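Local atomic coordinates of iron-containing alcohol dehydrogenase (Ralstonia eutropha, PDB entry 3JZD), a protein that probably catalyses the NAD(P)H-dependent reduction of maleylacetate to 3-oxoadipate, a step in the breakdown of aromatic hydrocarbons. Residues L269-A274 with N335-E340. Numbering follows the deposited sequence.
Sequences LAYNAA and NPRPIE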
# COMPACT_ATOMS: atom_id res chain seq x y z
N LEU A 269 -6.37 14.44 -20.68
CA LEU A 269 -6.20 13.04 -21.08
C LEU A 269 -6.19 12.95 -22.61
O LEU A 269 -5.34 12.26 -23.18
CB LEU A 269 -7.24 12.11 -20.44
CG LEU A 269 -7.17 11.98 -18.90
CD1 LEU A 269 -8.28 11.16 -18.37
CD2 LEU A 269 -5.83 11.41 -18.40
N ALA A 270 -7.09 13.64 -23.30
CA ALA A 270 -7.07 13.59 -24.76
C ALA A 270 -5.69 14.02 -25.33
O ALA A 270 -5.18 13.43 -26.31
CB ALA A 270 -8.19 14.44 -25.39
N TYR A 271 -5.07 15.02 -24.69
CA TYR A 271 -3.78 15.55 -25.13
C TYR A 271 -2.69 14.47 -25.00
O TYR A 271 -1.85 14.31 -25.87
CB TYR A 271 -3.42 16.75 -24.27
CG TYR A 271 -2.19 17.48 -24.70
CD1 TYR A 271 -0.92 17.02 -24.35
CD2 TYR A 271 -2.28 18.68 -25.41
CE1 TYR A 271 0.23 17.71 -24.72
CE2 TYR A 271 -1.12 19.37 -25.80
CZ TYR A 271 0.12 18.89 -25.44
OH TYR A 271 1.25 19.55 -25.85
N ASN A 272 -2.67 13.78 -23.86
CA ASN A 272 -1.67 12.76 -23.61
C ASN A 272 -1.96 11.34 -24.12
O ASN A 272 -1.03 10.51 -24.15
CB ASN A 272 -1.41 12.70 -22.10
CG ASN A 272 -0.52 13.84 -21.61
OD1 ASN A 272 0.22 14.48 -22.40
ND2 ASN A 272 -0.57 14.09 -20.31
N ALA A 273 -3.19 11.09 -24.57
CA ALA A 273 -3.65 9.72 -24.88
C ALA A 273 -2.77 8.92 -25.85
O ALA A 273 -2.47 7.75 -25.59
CB ALA A 273 -5.14 9.72 -25.35
N ALA A 274 -2.36 9.53 -26.95
CA ALA A 274 -1.55 8.85 -27.96
C ALA A 274 -0.22 8.38 -27.41
O ALA A 274 0.32 7.37 -27.87
CB ALA A 274 -1.30 9.77 -29.20
N ASN A 335 6.37 15.49 -19.14
CA ASN A 335 5.04 15.04 -19.54
C ASN A 335 5.23 13.98 -20.66
O ASN A 335 6.21 14.04 -21.36
CB ASN A 335 4.19 16.23 -20.01
CG ASN A 335 2.74 15.86 -20.26
OD1 ASN A 335 2.00 15.55 -19.33
ND2 ASN A 335 2.34 15.91 -21.51
N PRO A 336 4.33 13.00 -20.80
CA PRO A 336 4.54 11.93 -21.82
C PRO A 336 4.62 12.43 -23.26
O PRO A 336 5.29 11.80 -24.09
CB PRO A 336 3.33 11.02 -21.64
CG PRO A 336 2.94 11.25 -20.20
CD PRO A 336 3.18 12.70 -19.93
N ARG A 337 3.89 13.51 -23.55
CA ARG A 337 3.91 14.22 -24.86
C ARG A 337 4.46 15.68 -24.63
O ARG A 337 4.11 16.33 -23.62
CB ARG A 337 2.48 14.23 -25.42
CG ARG A 337 2.34 15.03 -26.72
CD ARG A 337 0.91 15.21 -27.10
NE ARG A 337 0.78 16.21 -28.17
CZ ARG A 337 -0.38 16.61 -28.67
NH1 ARG A 337 -1.50 16.11 -28.21
NH2 ARG A 337 -0.44 17.49 -29.64
N PRO A 338 5.32 16.18 -25.52
CA PRO A 338 5.84 17.56 -25.31
C PRO A 338 4.75 18.61 -25.16
O PRO A 338 3.70 18.48 -25.76
CB PRO A 338 6.71 17.82 -26.57
CG PRO A 338 7.07 16.47 -27.07
CD PRO A 338 5.95 15.53 -26.69
N ILE A 339 4.97 19.58 -24.27
CA ILE A 339 4.03 20.66 -24.03
C ILE A 339 4.41 21.70 -25.10
O ILE A 339 5.53 22.18 -25.11
CB ILE A 339 4.16 21.22 -22.60
CG1 ILE A 339 3.99 20.11 -21.54
CG2 ILE A 339 3.16 22.30 -22.33
CD1 ILE A 339 2.67 19.33 -21.56
N GLU A 340 3.50 21.98 -26.03
CA GLU A 340 3.71 22.95 -27.14
C GLU A 340 2.52 23.91 -27.18
O GLU A 340 1.38 23.50 -26.95
CB GLU A 340 3.88 22.20 -28.48
CG GLU A 340 5.02 21.15 -28.55
CD GLU A 340 6.46 21.75 -28.54
OE1 GLU A 340 6.63 23.00 -28.54
OE2 GLU A 340 7.43 20.95 -28.55
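The guanidinium of Arg337 lies flat over one face of the Tyr271 ring. The two planes are 16° apart, and CZ of Arg337 sits 4.0 Å from the ring centroid, in cation-pi geometry. NH1 of Arg337 stands over the ring centre. The same NH1 donates to the backbone O of Tyr271 at 3.0 Å, in the guanidinium plane and on a carbonyl lone pair. Stack and bond together fix the rotation of the guanidinium. The Arg337 chain is extended from CG to NE and crosses the tyrosine at about a right angle, with its CD 3.5 Å from CE1 of Tyr271.

With CG anti to the backbone N (chi1 -174°), the Tyr271 ring leaves the helix toward the 335-340 loop. Its OH donates to O of Pro338 at 2.7 Å, near the ring plane, and accepts a weak hydrogen bond from the backbone N-H of Glu340, the N-cap residue of helix 341-353.

Beside this, Asn272 and Asn335 meet tip to tip in a reciprocal amide pair. ND2 of Asn335 reaches OD1 of Asn272 at 2.7 Å, and ND2 of Asn272 reaches OD1 of Asn335 at 3.1 Å. The amide planes are turned 37° apart. ND2 of Asn335 also holds O of Arg337 at 2.8 Å, which ties the loop to itself.

Further out, Tyr184 OH is hydrogen-bonded to ND2 of Asn272, and Leu241 N donates to OD1 of Asn335. Pro343 and Ile344 of helix 341-353 pack against Tyr271. The arrangement pins the loop before helix 341-353 to helix 257-272, within the all-helical C-terminal domain of the iron-containing alcohol dehydrogenase fold.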